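Local coordinates for protein lectin (Trichosanthes anguina, PDB 4HR6) that probably binds carbohydrate as a nontoxic three-chain seed lectin homologous to type II ribosome-inactivating proteins, this chain belonging to the ribosome-inactivating-protein family, at residues S38-F41 / L47-H50; S69-N72 / T77-T80; E71-T76 / L102-F107. One frame throughout, in Å; residues are numbered along the deposited sequence.

Contact 1: S38-F41 / L47-H50; sequences SYFF and LAFH
F40 of strand 37-40 and F49 of helix 46-51 stack ring on ring, with centroids 4.5 Å apart and planes inclined by 19°, an offset (parallel-displaced) pair. F40 can be followed outward from its backbone. Its CB already rests against the far ring, 3.6 Å from F49 CE2 and a little further from F49 CZ. CG lies under the same carbon, F40 CG to F49 CE2 being 3.6 Å. Along one flank, CD2 is shared between CE2 and CD2 of F49, while CD1 on the other flank barely reaches F49 CE2 at 4.2 Å. Beyond that the ring passes from F49 to A48: F40 CE2 stands 3.6 Å from A48 O and 4.0 Å from A48 CB, and CZ is near the same carbonyl oxygen. The oxygen and the methyl group are thus met by the ring's edge, whereas F49 lies over a face.

The two segments belong to a beta-alpha-beta unit made of strand 37-40, helix 46-51 and strand 57-60, the two strands running parallel and side by side in the mixed sheet. The stack lays the short crossover helix against that sheet.

F49 has CG anti to its carbonyl carbon (chi1 -66°), a setting that swings the ring from the helix toward F40; the two side chains lie alongside, pointing opposite ways. F49 CE2, flanked by CD2 and CZ, makes the closest approaches to F40, as expected of an offset toward the rim. F40 also packs on A29 of strand 26-32 and on Q58, while F49 reaches V60 of strand 57-60.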
loop_
_atom_site.group_PDB
_atom_site.type_symbol
_atom_site.label_atom_id
_atom_site.label_comp_id
_atom_site.label_asym_id
_atom_site.label_seq_id
_atom_site.Cartn_x
_atom_site.Cartn_y
_atom_site.Cartn_z
ATOM N N SER B 38 27.874 -25.759 2.021
ATOM C CA SER B 38 26.829 -24.799 2.240
ATOM C C SER B 38 27.509 -23.469 2.554
ATOM O O SER B 38 28.698 -23.415 2.904
ATOM C CB SER B 38 25.904 -25.262 3.372
ATOM O OG SER B 38 26.598 -25.339 4.613
ATOM N N TYR B 39 26.772 -22.378 2.394
ATOM C CA TYR B 39 27.362 -21.054 2.544
ATOM C C TYR B 39 26.459 -20.204 3.401
ATOM O O TYR B 39 25.254 -20.150 3.180
ATOM C CB TYR B 39 27.603 -20.419 1.182
ATOM C CG TYR B 39 28.450 -21.278 0.293
ATOM C CD1 TYR B 39 27.876 -22.267 -0.472
ATOM C CD2 TYR B 39 29.827 -21.131 0.264
ATOM C CE1 TYR B 39 28.642 -23.089 -1.264
ATOM C CE2 TYR B 39 30.608 -21.956 -0.524
ATOM C CZ TYR B 39 29.999 -22.933 -1.292
ATOM O OH TYR B 39 30.741 -23.776 -2.095
ATOM N N PHE B 40 27.056 -19.576 4.408
ATOM C CA PHE B 40 26.329 -18.852 5.433
ATOM C C PHE B 40 26.819 -17.431 5.398
ATOM O O PHE B 40 28.022 -17.200 5.239
ATOM C CB PHE B 40 26.607 -19.441 6.818
ATOM C CG PHE B 40 25.821 -20.676 7.120
ATOM C CD1 PHE B 40 26.144 -21.879 6.531
ATOM C CD2 PHE B 40 24.754 -20.636 8.006
ATOM C CE1 PHE B 40 25.413 -23.025 6.822
ATOM C CE2 PHE B 40 24.012 -21.768 8.288
ATOM C CZ PHE B 40 24.345 -22.972 7.698
ATOM N N PHE B 41 25.895 -16.480 5.537
ATOM C CA PHE B 41 26.291 -15.089 5.711
ATOM C C PHE B 41 27.005 -14.934 7.038
ATOM O O PHE B 41 26.722 -15.641 7.995
ATOM C CB PHE B 41 25.076 -14.152 5.649
ATOM C CG PHE B 41 24.560 -13.931 4.251
ATOM C CD1 PHE B 41 23.542 -14.712 3.744
ATOM C CD2 PHE B 41 25.127 -12.970 3.436
ATOM C CE1 PHE B 41 23.076 -14.534 2.455
ATOM C CE2 PHE B 41 24.665 -12.782 2.138
ATOM C CZ PHE B 41 23.636 -13.565 1.648
ATOM N N LEU B 47 21.858 -19.977 15.755
ATOM C CA LEU B 47 20.981 -21.098 15.623
ATOM C C LEU B 47 20.954 -21.670 14.196
ATOM O O LEU B 47 20.695 -22.858 14.023
ATOM C CB LEU B 47 19.573 -20.666 16.031
ATOM C CG LEU B 47 18.528 -21.775 16.103
ATOM C CD1 LEU B 47 18.734 -22.573 17.380
ATOM C CD2 LEU B 47 17.130 -21.187 16.057
ATOM N N ALA B 48 21.181 -20.818 13.189
ATOM C CA ALA B 48 21.249 -21.273 11.801
ATOM C C ALA B 48 22.341 -22.323 11.611
ATOM O O ALA B 48 22.127 -23.316 10.919
ATOM C CB ALA B 48 21.479 -20.107 10.848
ATOM N N PHE B 49 23.504 -22.101 12.215
ATOM C CA PHE B 49 24.614 -23.049 12.053
ATOM C C PHE B 49 24.338 -24.397 12.700
ATOM O O PHE B 49 24.912 -25.405 12.287
ATOM C CB PHE B 49 25.904 -22.498 12.634
ATOM C CG PHE B 49 26.416 -21.313 11.911
ATOM C CD1 PHE B 49 26.085 -20.044 12.323
ATOM C CD2 PHE B 49 27.222 -21.466 10.795
ATOM C CE1 PHE B 49 26.559 -18.938 11.646
ATOM C CE2 PHE B 49 27.709 -20.369 10.123
ATOM C CZ PHE B 49 27.368 -19.104 10.543
ATOM N N HIS B 50 23.488 -24.400 13.725
ATOM C CA HIS B 50 23.246 -25.585 14.523
ATOM C C HIS B 50 22.121 -26.391 13.960
ATOM O O HIS B 50 22.039 -27.565 14.238
ATOM C CB HIS B 50 22.980 -25.226 15.992
ATOM C CG HIS B 50 24.221 -24.838 16.732
ATOM N ND1 HIS B 50 24.640 -23.530 16.847
ATOM C CD2 HIS B 50 25.162 -25.590 17.349
ATOM C CE1 HIS B 50 25.777 -23.490 17.518
ATOM N NE2 HIS B 50 26.114 -24.728 17.838
#

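Contact 2: S69-N72 / T77-T80; sequences SLEN and TRQT
A salt bridge between E71 and R78, joined by a backbone hydrogen bond to the same oxygen, ties helix 67-74 to the loop that follows it, before helix 85-96. The evidence lies in that one atom: E71 OE2 accepts from R78 NE at 2.7 Å with an N-H...O angle of 163°, and also from the backbone, R78 N to E71 OE2 being 2.9 Å. The two donors approach from opposite faces of the carboxylate plane, each well out of it. Seen from the arginine, however, the oxygen sits almost exactly in the guanidinium plane, at its edge. The carboxylate and guanidinium planes are turned 51° apart.

Both chains are shaped for this meeting. E71 is extended beyond CG and reaches straight out from the helix, whereas R78 bends at chi3 (-75°) to bring NE, with its N-H in the guanidinium plane, onto the oxygen; the glutamate and arginine chains are roughly perpendicular. Water 1 donates to E71 OE2, water 2 donates to E71 OE1 at 2.6 Å, and both are held weakly by R78 NH2. Next to the bridge, T77 CA packs 3.6 Å from E71 OE2.

R78 NH1 has further carboxylate partners in E147 and D148 of helix 141-159, and its guanidinium makes a cation-pi contact with F67. The arginine also touches Q112, so the loop is bonded to helices 67-74 and 141-159 and packed on helix 103-119.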
loop_
_atom_site.group_PDB
_atom_site.type_symbol
_atom_site.label_atom_id
_atom_site.label_comp_id
_atom_site.label_asym_id
_atom_site.label_seq_id
_atom_site.Cartn_x
_atom_site.Cartn_y
_atom_site.Cartn_z
ATOM N N SER B 69 26.278 -4.111 2.838
ATOM C CA SER B 69 27.410 -5.031 2.793
ATOM C C SER B 69 27.470 -5.692 1.418
ATOM O O SER B 69 28.546 -5.851 0.820
ATOM C CB SER B 69 27.330 -6.093 3.899
ATOM O OG SER B 69 28.473 -6.948 3.858
ATOM N N LEU B 70 26.320 -6.104 0.931
ATOM C CA LEU B 70 26.252 -6.714 -0.394
ATOM C C LEU B 70 26.722 -5.773 -1.488
ATOM O O LEU B 70 27.439 -6.194 -2.396
ATOM C CB LEU B 70 24.836 -7.188 -0.696
ATOM C CG LEU B 70 24.487 -8.466 0.066
ATOM C CD1 LEU B 70 23.004 -8.718 0.021
ATOM C CD2 LEU B 70 25.242 -9.648 -0.526
ATOM N N GLU B 71 26.303 -4.517 -1.409
ATOM C CA GLU B 71 26.687 -3.498 -2.413
ATOM C C GLU B 71 28.187 -3.224 -2.338
ATOM O O GLU B 71 28.903 -3.148 -3.354
ATOM C CB GLU B 71 25.884 -2.210 -2.203
ATOM C CG GLU B 71 24.441 -2.328 -2.703
ATOM C CD GLU B 71 23.585 -1.094 -2.423
ATOM O OE1 GLU B 71 23.953 -0.271 -1.574
ATOM O OE2 GLU B 71 22.511 -0.949 -3.032
ATOM N N ASN B 72 28.669 -3.109 -1.117
ATOM C CA ASN B 72 30.090 -2.955 -0.895
ATOM C C ASN B 72 30.915 -4.080 -1.531
ATOM O O ASN B 72 31.890 -3.842 -2.237
ATOM C CB ASN B 72 30.351 -2.917 0.595
ATOM C CG ASN B 72 31.541 -2.090 0.934
ATOM O OD1 ASN B 72 32.659 -2.596 1.035
ATOM N ND2 ASN B 72 31.320 -0.787 1.071
ATOM N N THR B 77 25.921 -0.356 -6.627
ATOM C CA THR B 77 24.671 -0.260 -5.883
ATOM C C THR B 77 23.494 -0.867 -6.633
ATOM O O THR B 77 23.565 -1.158 -7.825
ATOM C CB THR B 77 24.334 1.196 -5.535
ATOM O OG1 THR B 77 23.972 1.893 -6.729
ATOM C CG2 THR B 77 25.540 1.888 -4.861
ATOM N N ARG B 78 22.400 -1.053 -5.911
ATOM C CA ARG B 78 21.175 -1.609 -6.474
ATOM C C ARG B 78 20.653 -0.829 -7.701
ATOM O O ARG B 78 20.031 -1.419 -8.591
ATOM C CB ARG B 78 20.088 -1.648 -5.395
ATOM C CG ARG B 78 20.295 -2.718 -4.335
ATOM C CD ARG B 78 19.419 -2.490 -3.113
ATOM N NE ARG B 78 19.944 -1.390 -2.289
ATOM C CZ ARG B 78 19.271 -0.807 -1.309
ATOM N NH1 ARG B 78 18.037 -1.198 -1.023
ATOM N NH2 ARG B 78 19.827 0.175 -0.610
ATOM N N GLN B 79 20.905 0.478 -7.736
ATOM C CA GLN B 79 20.464 1.349 -8.834
ATOM C C GLN B 79 21.306 1.221 -10.101
ATOM O O GLN B 79 21.131 1.979 -11.046
ATOM C CB GLN B 79 20.448 2.790 -8.367
ATOM C CG GLN B 79 19.372 3.012 -7.325
ATOM C CD GLN B 79 19.489 4.341 -6.649
ATOM O OE1 GLN B 79 19.941 4.426 -5.515
ATOM N NE2 GLN B 79 19.077 5.399 -7.342
ATOM N N THR B 80 22.201 0.241 -10.105
ATOM C CA THR B 80 23.076 -0.058 -11.208
ATOM C C THR B 80 22.859 -1.487 -11.719
ATOM O O THR B 80 23.349 -1.859 -12.773
ATOM C CB THR B 80 24.525 0.103 -10.707
ATOM O OG1 THR B 80 24.833 1.502 -10.653
ATOM C CG2 THR B 80 25.523 -0.602 -11.592
HETATM O O HOH W 1 22.043 1.928 -2.370
HETATM O O HOH W 2 22.786 0.657 0.574
#

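Contact 3: E71-T76 / L102-F107; sequences ENAAGT and LLPLSF
The A73 and A74 methyl groups and the P104 ring meet without a polar bond, bringing the last turn of helix 67-74 against the first turn of helix 103-119. Both alanine CB atoms point at the opposite segment, as does that of P104, so the two methyl groups meet CB and CG of the proline directly. CG leans on A73, with A73 CB to P104 CG at 3.7 Å, and it also approaches A73 O. CB touches both alanines: it is close to the A73 methyl group too, while A74 CB to P104 CB is 3.9 Å and A74 N to P104 CB is 3.6 Å. Such short side chains allow the backbones to come close: the CA atoms of A74 and P104 are 5.1 Å apart. L105 is set differently, its CB directed neither at the partner nor from it, and the A74 methyl group lies 4.0 Å from L105 N.

Each backbone ends or starts a helix here. On one side G75 is the first residue to leave the helix, with a positive phi of 84°, and its N is bonded to E71 O. On the other side L102 occupies the N-cap position and its carbonyl oxygen accepts from S106 N and from S106 OG, on opposite faces of the carbonyl plane; the separation of S106 OG from L102 O, 2.5 Å, is short and its exact value doubtful. P104, in the first turn, lacks an N-H; this costs no helix bond, because first-turn amides have no carbonyl within the helix to donate to.

Around this junction, L105 and T76 both lean on I81 in the loop before helix 85-96. S106 is hydrogen-bonded to N94 of that helix, where L103 and F107 pack on L95.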
loop_
_atom_site.group_PDB
_atom_site.type_symbol
_atom_site.label_atom_id
_atom_site.label_comp_id
_atom_site.label_asym_id
_atom_site.label_seq_id
_atom_site.Cartn_x
_atom_site.Cartn_y
_atom_site.Cartn_z
ATOM N N GLU B 71 26.303 -4.517 -1.409
ATOM C CA GLU B 71 26.687 -3.498 -2.413
ATOM C C GLU B 71 28.187 -3.224 -2.338
ATOM O O GLU B 71 28.903 -3.148 -3.354
ATOM C CB GLU B 71 25.884 -2.210 -2.203
ATOM C CG GLU B 71 24.441 -2.328 -2.703
ATOM C CD GLU B 71 23.585 -1.094 -2.423
ATOM O OE1 GLU B 71 23.953 -0.271 -1.574
ATOM O OE2 GLU B 71 22.511 -0.949 -3.032
ATOM N N ASN B 72 28.669 -3.109 -1.117
ATOM C CA ASN B 72 30.090 -2.955 -0.895
ATOM C C ASN B 72 30.915 -4.080 -1.531
ATOM O O ASN B 72 31.890 -3.842 -2.237
ATOM C CB ASN B 72 30.351 -2.917 0.595
ATOM C CG ASN B 72 31.541 -2.090 0.934
ATOM O OD1 ASN B 72 32.659 -2.596 1.035
ATOM N ND2 ASN B 72 31.320 -0.787 1.071
ATOM N N ALA B 73 30.503 -5.311 -1.291
ATOM C CA ALA B 73 31.193 -6.465 -1.828
ATOM C C ALA B 73 31.010 -6.613 -3.354
ATOM O O ALA B 73 31.909 -7.099 -4.034
ATOM C CB ALA B 73 30.713 -7.710 -1.117
ATOM N N ALA B 74 29.855 -6.232 -3.898
ATOM C CA ALA B 74 29.675 -6.260 -5.371
ATOM C C ALA B 74 30.420 -5.118 -6.075
ATOM O O ALA B 74 30.745 -5.212 -7.256
ATOM C CB ALA B 74 28.203 -6.230 -5.750
ATOM N N GLY B 75 30.688 -4.045 -5.345
ATOM C CA GLY B 75 31.370 -2.889 -5.909
ATOM C C GLY B 75 30.443 -1.925 -6.623
ATOM O O GLY B 75 30.909 -0.971 -7.235
ATOM N N THR B 76 29.133 -2.160 -6.540
ATOM C CA THR B 76 28.164 -1.229 -7.105
ATOM C C THR B 76 26.830 -1.286 -6.344
ATOM O O THR B 76 26.636 -2.159 -5.505
ATOM C CB THR B 76 27.980 -1.502 -8.614
ATOM O OG1 THR B 76 27.313 -0.396 -9.211
ATOM C CG2 THR B 76 27.194 -2.777 -8.868
ATOM N N LEU B 102 31.096 -13.521 -8.463
ATOM C CA LEU B 102 29.748 -13.101 -8.796
ATOM C C LEU B 102 28.695 -13.289 -7.688
ATOM O O LEU B 102 27.500 -13.072 -7.928
ATOM C CB LEU B 102 29.311 -13.862 -10.048
ATOM C CG LEU B 102 30.122 -13.468 -11.288
ATOM C CD1 LEU B 102 29.913 -14.442 -12.433
ATOM C CD2 LEU B 102 29.753 -12.062 -11.714
ATOM N N LEU B 103 29.137 -13.675 -6.492
ATOM C CA LEU B 103 28.234 -13.995 -5.396
ATOM C C LEU B 103 27.459 -12.792 -4.871
ATOM O O LEU B 103 26.261 -12.861 -4.777
ATOM C CB LEU B 103 28.959 -14.705 -4.231
ATOM C CG LEU B 103 29.208 -16.209 -4.332
ATOM C CD1 LEU B 103 29.522 -16.748 -2.944
ATOM C CD2 LEU B 103 28.046 -16.981 -4.931
ATOM N N PRO B 104 28.142 -11.708 -4.493
ATOM C CA PRO B 104 27.395 -10.575 -3.943
ATOM C C PRO B 104 26.351 -10.048 -4.935
ATOM O O PRO B 104 25.206 -9.807 -4.580
ATOM C CB PRO B 104 28.476 -9.515 -3.702
ATOM C CG PRO B 104 29.762 -10.234 -3.678
ATOM C CD PRO B 104 29.600 -11.480 -4.480
ATOM N N LEU B 105 26.765 -9.888 -6.180
ATOM C CA LEU B 105 25.875 -9.430 -7.238
ATOM C C LEU B 105 24.676 -10.351 -7.385
ATOM O O LEU B 105 23.532 -9.887 -7.457
ATOM C CB LEU B 105 26.637 -9.380 -8.559
ATOM C CG LEU B 105 25.839 -8.805 -9.731
ATOM C CD1 LEU B 105 25.969 -7.291 -9.705
ATOM C CD2 LEU B 105 26.313 -9.382 -11.066
ATOM N N SER B 106 24.938 -11.654 -7.417
ATOM C CA SER B 106 23.875 -12.638 -7.607
ATOM C C SER B 106 22.890 -12.618 -6.440
ATOM O O SER B 106 21.691 -12.704 -6.667
ATOM C CB SER B 106 24.453 -14.029 -7.855
ATOM O OG SER B 106 25.392 -13.998 -8.926
ATOM N N PHE B 107 23.390 -12.449 -5.209
ATOM C CA PHE B 107 22.503 -12.300 -4.055
ATOM C C PHE B 107 21.594 -11.055 -4.170
ATOM O O PHE B 107 20.411 -11.112 -3.888
ATOM C CB PHE B 107 23.292 -12.260 -2.737
ATOM C CG PHE B 107 23.554 -13.621 -2.145
ATOM C CD1 PHE B 107 24.841 -14.032 -1.855
ATOM C CD2 PHE B 107 22.507 -14.484 -1.874
ATOM C CE1 PHE B 107 25.077 -15.290 -1.298
ATOM C CE2 PHE B 107 22.735 -15.745 -1.327
ATOM C CZ PHE B 107 24.018 -16.142 -1.041
#

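Contact 1 is buried and aromatic, placing a crossover helix on the mixed sheet; contacts 2 and 3 are partly buried and lie in the helical part of the chain. Those two share helix 67-74, their centres about 6 Å apart: contact 2 uses a salt bridge and a backbone bond, with two waters weakly joining in, to fix the chain leaving the helix, while contact 3 uses small apolar groups to dock its end on helix 103-119. Contact 1 lies about 20 Å or more from both, centre to centre, but F41, its ring directed away from helix 46-51, packs on F107 of contact 3 (F41 CZ to F107 CE1 3.7 Å) and L70 of contact 2.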